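Local coordinates for oxygen-independent coproporphyrinogen III oxidase (PDB 1OLT), which catalyses the anaerobic, S-adenosylmethionine-dependent oxidative decarboxylation of two propionate groups of coproporphyrinogen III to give protoporphyrinogen IX in haem biosynthesis, at residues 146-160 and 190-203. Residues are numbered along the deposited sequence; the frame is centred on the assembly and turned at random.
With SAM (S-adenosylmethionine), chain C.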
loop_
_atom_site.group_PDB
_atom_site.type_symbol
_atom_site.label_atom_id
_atom_site.label_comp_id
_atom_site.label_asym_id
_atom_site.label_seq_id
_atom_site.Cartn_x
_atom_site.Cartn_y
_atom_site.Cartn_z
ATOM N N VAL A 146 -11.847 -1.737 -4.930
ATOM C CA VAL A 146 -13.162 -1.599 -5.552
ATOM C C VAL A 146 -13.499 -0.126 -5.631
ATOM O O VAL A 146 -13.459 0.559 -4.631
ATOM C CB VAL A 146 -14.269 -2.299 -4.710
ATOM C CG1 VAL A 146 -15.628 -2.100 -5.377
ATOM C CG2 VAL A 146 -13.989 -3.779 -4.579
ATOM N N ASP A 147 -13.842 0.348 -6.811
ATOM C CA ASP A 147 -14.406 1.699 -6.989
ATOM C C ASP A 147 -15.948 1.573 -6.864
ATOM O O ASP A 147 -16.574 0.804 -7.606
ATOM C CB ASP A 147 -14.025 2.152 -8.397
ATOM C CG ASP A 147 -14.642 3.480 -8.812
ATOM O OD1 ASP A 147 -15.042 4.299 -7.957
ATOM O OD2 ASP A 147 -14.703 3.782 -10.036
ATOM N N PRO A 148 -16.583 2.309 -5.953
ATOM C CA PRO A 148 -18.032 2.132 -5.730
ATOM C C PRO A 148 -18.902 2.970 -6.734
ATOM O O PRO A 148 -19.831 3.752 -6.304
ATOM C CB PRO A 148 -18.205 2.655 -4.334
ATOM C CG PRO A 148 -17.186 3.866 -4.323
ATOM C CD PRO A 148 -15.994 3.291 -5.047
ATOM N N ARG A 149 -18.555 2.892 -7.997
ATOM C CA ARG A 149 -19.260 3.547 -9.106
ATOM C C ARG A 149 -19.308 2.552 -10.244
ATOM O O ARG A 149 -18.435 1.708 -10.354
ATOM C CB ARG A 149 -18.519 4.772 -9.571
ATOM C CG ARG A 149 -18.539 5.890 -8.616
ATOM C CD ARG A 149 -17.660 7.061 -9.066
ATOM N NE ARG A 149 -16.233 6.703 -9.013
ATOM C CZ ARG A 149 -15.266 7.338 -9.634
ATOM N NH1 ARG A 149 -15.520 8.439 -10.333
ATOM N NH2 ARG A 149 -14.005 6.916 -9.502
ATOM N N GLU A 150 -20.364 2.624 -11.036
ATOM C CA GLU A 150 -20.537 1.749 -12.231
ATOM C C GLU A 150 -20.294 0.263 -11.900
ATOM O O GLU A 150 -19.534 -0.491 -12.563
ATOM C CB GLU A 150 -19.670 2.291 -13.359
ATOM C CG GLU A 150 -20.068 3.717 -13.739
ATOM C CD GLU A 150 -19.266 4.273 -14.937
ATOM O OE1 GLU A 150 -18.975 3.487 -15.835
ATOM O OE2 GLU A 150 -18.865 5.483 -14.944
ATOM N N ILE A 151 -20.907 -0.160 -10.824
ATOM C CA ILE A 151 -20.756 -1.539 -10.394
ATOM C C ILE A 151 -22.087 -1.955 -9.778
ATOM O O ILE A 151 -22.725 -1.167 -9.156
ATOM C CB ILE A 151 -19.542 -1.700 -9.399
ATOM C CG1 ILE A 151 -19.188 -3.143 -9.162
ATOM C CG2 ILE A 151 -19.750 -1.021 -8.052
ATOM C CD1 ILE A 151 -17.998 -3.299 -8.246
ATOM N N GLU A 152 -22.457 -3.216 -9.942
ATOM C CA GLU A 152 -23.686 -3.733 -9.343
ATOM C C GLU A 152 -23.303 -4.469 -8.043
ATOM O O GLU A 152 -22.201 -5.021 -7.920
ATOM C CB GLU A 152 -24.395 -4.677 -10.321
ATOM C CG GLU A 152 -25.040 -3.963 -11.501
ATOM C CD GLU A 152 -25.755 -2.708 -11.082
ATOM O OE1 GLU A 152 -26.731 -2.825 -10.317
ATOM O OE2 GLU A 152 -25.307 -1.594 -11.480
ATOM N N LEU A 153 -24.194 -4.452 -7.075
ATOM C CA LEU A 153 -23.956 -5.155 -5.813
ATOM C C LEU A 153 -23.609 -6.642 -6.008
ATOM O O LEU A 153 -22.797 -7.174 -5.267
ATOM C CB LEU A 153 -25.195 -5.087 -4.916
ATOM C CG LEU A 153 -25.547 -3.756 -4.249
ATOM C CD1 LEU A 153 -26.875 -3.951 -3.426
ATOM C CD2 LEU A 153 -24.533 -3.295 -3.369
ATOM N N ASP A 154 -24.200 -7.320 -7.009
ATOM C CA ASP A 154 -23.912 -8.743 -7.194
ATOM C C ASP A 154 -22.529 -9.060 -7.655
ATOM O O ASP A 154 -22.151 -10.197 -7.649
ATOM C CB ASP A 154 -24.994 -9.464 -8.000
ATOM C CG ASP A 154 -24.920 -9.171 -9.471
ATOM O OD1 ASP A 154 -23.988 -8.494 -9.982
ATOM O OD2 ASP A 154 -25.789 -9.603 -10.222
ATOM N N VAL A 155 -21.734 -8.069 -8.058
ATOM C CA VAL A 155 -20.311 -8.295 -8.308
ATOM C C VAL A 155 -19.597 -8.753 -7.009
ATOM O O VAL A 155 -18.645 -9.544 -7.057
ATOM C CB VAL A 155 -19.606 -7.060 -8.969
ATOM C CG1 VAL A 155 -18.079 -7.209 -9.052
ATOM C CG2 VAL A 155 -20.191 -6.751 -10.355
ATOM N N LEU A 156 -20.037 -8.252 -5.847
ATOM C CA LEU A 156 -19.476 -8.703 -4.574
ATOM C C LEU A 156 -19.760 -10.177 -4.322
ATOM O O LEU A 156 -18.862 -10.900 -3.885
ATOM C CB LEU A 156 -19.990 -7.857 -3.407
ATOM C CG LEU A 156 -19.652 -6.360 -3.494
ATOM C CD1 LEU A 156 -20.174 -5.688 -2.237
ATOM C CD2 LEU A 156 -18.224 -6.021 -3.780
ATOM N N ASP A 157 -20.981 -10.647 -4.606
ATOM C CA ASP A 157 -21.276 -12.082 -4.498
ATOM C C ASP A 157 -20.350 -12.896 -5.434
ATOM O O ASP A 157 -19.854 -13.927 -5.065
ATOM C CB ASP A 157 -22.721 -12.402 -4.796
ATOM C CG ASP A 157 -23.682 -11.586 -3.895
ATOM O OD1 ASP A 157 -23.959 -10.402 -4.159
ATOM O OD2 ASP A 157 -24.140 -12.066 -2.899
ATOM N N HIS A 158 -20.117 -12.399 -6.618
ATOM C CA HIS A 158 -19.256 -13.088 -7.565
ATOM C C HIS A 158 -17.815 -13.130 -7.070
ATOM O O HIS A 158 -17.164 -14.165 -7.167
ATOM C CB HIS A 158 -19.265 -12.393 -8.874
ATOM C CG HIS A 158 -18.547 -13.143 -9.960
ATOM N ND1 HIS A 158 -19.068 -14.266 -10.543
ATOM C CD2 HIS A 158 -17.359 -12.921 -10.566
ATOM C CE1 HIS A 158 -18.245 -14.717 -11.475
ATOM N NE2 HIS A 158 -17.192 -13.906 -11.517
ATOM N N LEU A 159 -17.302 -12.021 -6.521
ATOM C CA LEU A 159 -15.960 -12.014 -5.938
ATOM C C LEU A 159 -15.837 -13.033 -4.802
ATOM O O LEU A 159 -14.845 -13.757 -4.672
ATOM C CB LEU A 159 -15.569 -10.611 -5.416
ATOM C CG LEU A 159 -15.489 -9.579 -6.543
ATOM C CD1 LEU A 159 -15.481 -8.193 -5.994
ATOM C CD2 LEU A 159 -14.239 -9.856 -7.356
ATOM N N ARG A 160 -16.819 -13.034 -3.934
ATOM C CA ARG A 160 -16.867 -14.018 -2.893
ATOM C C ARG A 160 -16.861 -15.469 -3.425
ATOM O O ARG A 160 -16.135 -16.349 -2.905
ATOM C CB ARG A 160 -18.106 -13.787 -2.107
ATOM C CG ARG A 160 -17.960 -14.231 -0.814
ATOM C CD ARG A 160 -17.206 -13.239 0.163
ATOM N NE ARG A 160 -17.259 -14.026 1.410
ATOM C CZ ARG A 160 -16.363 -14.944 1.722
ATOM N NH1 ARG A 160 -15.260 -15.131 0.973
ATOM N NH2 ARG A 160 -16.525 -15.642 2.803
ATOM N N PHE A 190 -25.447 4.425 -2.278
ATOM C CA PHE A 190 -24.887 3.240 -2.882
ATOM C C PHE A 190 -23.587 2.787 -2.181
ATOM O O PHE A 190 -23.321 1.577 -2.063
ATOM C CB PHE A 190 -24.656 3.440 -4.372
ATOM C CG PHE A 190 -24.202 2.189 -5.059
ATOM C CD1 PHE A 190 -25.097 1.162 -5.296
ATOM C CD2 PHE A 190 -22.892 2.019 -5.393
ATOM C CE1 PHE A 190 -24.683 0.002 -5.911
ATOM C CE2 PHE A 190 -22.475 0.849 -5.985
ATOM C CZ PHE A 190 -23.406 -0.154 -6.240
ATOM N N ILE A 191 -22.763 3.731 -1.755
ATOM C CA ILE A 191 -21.592 3.358 -0.970
ATOM C C ILE A 191 -21.970 2.580 0.273
ATOM O O ILE A 191 -21.342 1.540 0.578
ATOM C CB ILE A 191 -20.702 4.549 -0.682
ATOM C CG1 ILE A 191 -20.037 5.004 -1.978
ATOM C CG2 ILE A 191 -19.621 4.211 0.324
ATOM C CD1 ILE A 191 -19.388 6.404 -1.869
ATOM N N PHE A 192 -22.961 3.066 1.007
ATOM C CA PHE A 192 -23.460 2.362 2.198
ATOM C C PHE A 192 -24.027 0.990 1.820
ATOM O O PHE A 192 -23.757 -0.010 2.504
ATOM C CB PHE A 192 -24.551 3.168 2.891
ATOM C CG PHE A 192 -24.010 4.138 3.893
ATOM C CD1 PHE A 192 -23.327 5.274 3.459
ATOM C CD2 PHE A 192 -24.187 3.930 5.257
ATOM C CE1 PHE A 192 -22.778 6.186 4.350
ATOM C CE2 PHE A 192 -23.647 4.828 6.166
ATOM C CZ PHE A 192 -22.911 5.958 5.720
ATOM N N ALA A 193 -24.801 0.929 0.725
ATOM C CA ALA A 193 -25.345 -0.360 0.308
ATOM C C ALA A 193 -24.241 -1.374 -0.019
ATOM O O ALA A 193 -24.304 -2.537 0.336
ATOM C CB ALA A 193 -26.283 -0.194 -0.921
ATOM N N LEU A 194 -23.235 -0.917 -0.710
ATOM C CA LEU A 194 -22.183 -1.772 -1.152
ATOM C C LEU A 194 -21.393 -2.315 0.026
ATOM O O LEU A 194 -21.153 -3.520 0.113
ATOM C CB LEU A 194 -21.261 -0.991 -2.074
ATOM C CG LEU A 194 -20.281 -1.733 -2.958
ATOM C CD1 LEU A 194 -20.959 -2.628 -3.946
ATOM C CD2 LEU A 194 -19.392 -0.694 -3.703
ATOM N N LEU A 195 -21.001 -1.439 0.952
ATOM C CA LEU A 195 -20.201 -1.900 2.103
ATOM C C LEU A 195 -20.998 -2.778 3.040
ATOM O O LEU A 195 -20.494 -3.806 3.523
ATOM C CB LEU A 195 -19.532 -0.706 2.808
ATOM C CG LEU A 195 -18.549 -1.057 3.917
ATOM C CD1 LEU A 195 -17.405 0.010 3.954
ATOM C CD2 LEU A 195 -19.254 -1.143 5.340
ATOM N N ASN A 196 -22.239 -2.430 3.293
ATOM C CA ASN A 196 -23.071 -3.277 4.114
ATOM C C ASN A 196 -23.400 -4.670 3.465
ATOM O O ASN A 196 -23.468 -5.667 4.145
ATOM C CB ASN A 196 -24.298 -2.493 4.573
ATOM C CG ASN A 196 -23.934 -1.450 5.686
ATOM O OD1 ASN A 196 -24.099 -0.240 5.509
ATOM N ND2 ASN A 196 -23.382 -1.952 6.818
ATOM N N HIS A 197 -23.529 -4.728 2.151
ATOM C CA HIS A 197 -23.678 -5.975 1.452
ATOM C C HIS A 197 -22.361 -6.820 1.565
ATOM O O HIS A 197 -22.420 -8.059 1.751
ATOM C CB HIS A 197 -24.065 -5.740 -0.048
ATOM C CG HIS A 197 -24.378 -6.994 -0.797
ATOM N ND1 HIS A 197 -25.252 -7.952 -0.315
ATOM C CD2 HIS A 197 -23.928 -7.459 -1.977
ATOM C CE1 HIS A 197 -25.329 -8.946 -1.182
ATOM N NE2 HIS A 197 -24.522 -8.668 -2.191
ATOM N N ALA A 198 -21.216 -6.167 1.439
ATOM C CA ALA A 198 -19.933 -6.840 1.568
ATOM C C ALA A 198 -19.877 -7.515 2.936
ATOM O O ALA A 198 -19.572 -8.662 3.027
ATOM C CB ALA A 198 -18.788 -5.879 1.420
ATOM N N ARG A 199 -20.259 -6.794 3.978
ATOM C CA ARG A 199 -20.279 -7.319 5.332
ATOM C C ARG A 199 -21.263 -8.487 5.477
ATOM O O ARG A 199 -20.933 -9.546 6.093
ATOM C CB ARG A 199 -20.645 -6.176 6.320
ATOM C CG ARG A 199 -20.612 -6.581 7.742
ATOM C CD ARG A 199 -21.187 -5.537 8.823
ATOM N NE ARG A 199 -21.138 -4.118 8.442
ATOM C CZ ARG A 199 -20.129 -3.284 8.751
ATOM N NH1 ARG A 199 -19.026 -3.701 9.401
ATOM N NH2 ARG A 199 -20.218 -2.029 8.381
ATOM N N GLU A 200 -22.454 -8.316 4.929
ATOM C CA GLU A 200 -23.476 -9.331 5.007
ATOM C C GLU A 200 -23.083 -10.655 4.348
ATOM O O GLU A 200 -23.459 -11.692 4.840
ATOM C CB GLU A 200 -24.820 -8.790 4.486
ATOM C CG GLU A 200 -25.467 -7.837 5.493
ATOM C CD GLU A 200 -26.886 -7.496 5.153
ATOM O OE1 GLU A 200 -27.143 -7.227 3.967
ATOM O OE2 GLU A 200 -27.746 -7.519 6.082
ATOM N N ILE A 201 -22.299 -10.615 3.279
ATOM C CA ILE A 201 -21.883 -11.857 2.601
ATOM C C ILE A 201 -20.502 -12.373 3.071
ATOM O O ILE A 201 -19.987 -13.299 2.503
ATOM C CB ILE A 201 -21.946 -11.743 1.063
ATOM C CG1 ILE A 201 -20.929 -10.793 0.548
ATOM C CG2 ILE A 201 -23.384 -11.336 0.621
ATOM C CD1 ILE A 201 -21.040 -10.686 -0.940
ATOM N N GLY A 202 -19.963 -11.801 4.139
ATOM C CA GLY A 202 -18.817 -12.416 4.798
ATOM C C GLY A 202 -17.449 -11.771 4.505
ATOM O O GLY A 202 -16.446 -12.290 4.969
ATOM N N PHE A 203 -17.383 -10.669 3.777
ATOM C CA PHE A 203 -16.098 -9.949 3.708
ATOM C C PHE A 203 -15.741 -9.403 5.120
ATOM O O PHE A 203 -16.629 -8.936 5.826
ATOM C CB PHE A 203 -16.134 -8.800 2.755
ATOM C CG PHE A 203 -16.005 -9.192 1.329
ATOM C CD1 PHE A 203 -14.760 -9.344 0.751
ATOM C CD2 PHE A 203 -17.156 -9.392 0.554
ATOM C CE1 PHE A 203 -14.632 -9.718 -0.604
ATOM C CE2 PHE A 203 -17.074 -9.722 -0.799
ATOM C CZ PHE A 203 -15.811 -9.924 -1.403
HETATM N N SAM C . -9.587 2.599 -8.211
HETATM C CA SAM C . -10.312 2.387 -6.966
HETATM C C SAM C . -10.957 3.654 -6.390
HETATM O O SAM C . -10.530 4.797 -6.775
HETATM O OXT SAM C . -11.896 3.454 -5.646
HETATM C CB SAM C . -9.278 1.854 -5.955
HETATM C CG SAM C . -8.431 2.782 -5.126
HETATM S SD SAM C . -7.158 3.664 -5.994
HETATM C CE SAM C . -6.214 2.396 -6.849
HETATM C "C5'" SAM C . -5.860 3.835 -4.651
HETATM C "C4'" SAM C . -5.955 5.026 -3.634
HETATM O "O4'" SAM C . -4.908 5.979 -3.759
HETATM C "C3'" SAM C . -7.193 5.875 -3.809
HETATM O "O3'" SAM C . -8.395 5.247 -3.349
HETATM C "C2'" SAM C . -6.819 7.191 -3.116
HETATM O "O2'" SAM C . -7.264 7.198 -1.759
HETATM C "C1'" SAM C . -5.311 7.177 -3.131
HETATM N N9 SAM C . -4.722 8.274 -3.872
HETATM C C8 SAM C . -4.679 8.356 -5.240
HETATM N N7 SAM C . -4.043 9.472 -5.586
HETATM C C5 SAM C . -3.655 10.102 -4.432
HETATM C C6 SAM C . -2.955 11.294 -4.181
HETATM N N6 SAM C . -2.490 12.081 -5.151
HETATM N N1 SAM C . -2.733 11.644 -2.879
HETATM C C2 SAM C . -3.204 10.835 -1.839
HETATM N N3 SAM C . -3.870 9.681 -2.075
HETATM C C4 SAM C . -4.097 9.336 -3.359
#
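Pro148, at the centre of an inverse gamma turn just after Val146 and Asp147, which line the pocket of one of two bound S-adenosylmethionines, lays its CB against Leu194 CD2 (3.6 Å) and Ile191 CG1. The Phe190 ring slots into the loop that follows: Pro148 O lies at its edge, and Ile151 CG2 meets CE2 at 3.9 Å in the ring plane. The Leu153 and Leu194 side chains run past each other in opposite directions, Leu153 CD2 reaching Leu194 CA at 3.6 Å. Leu156 runs at about a right angle to Leu194, CD1 touching Leu194 CD1 and, at 3.9 Å, Ala198 CB. At the next residue, Asp157 OD1 accepts a nearly straight bond from His197 NE2 (2.7 Å, 170°), in the imidazole plane but 24° out of the carboxylate plane on the syn side, which would restrain the ring's rotation. Arg160, bent at chi2, passes CD over one face of Phe203 in a CH-pi contact and directs NE to Ile201 O (3.0 Å), just before Gly202, the C' residue of the Schellman motif ending helix 188-200. Segments 154-160 and 190-200, axes 30° apart, belong to successive beta-alpha units of the TIM-barrel-like core; Leu156 and Ala198 rest on Leu167, Leu194 on Met169, of parallel strand 166-172.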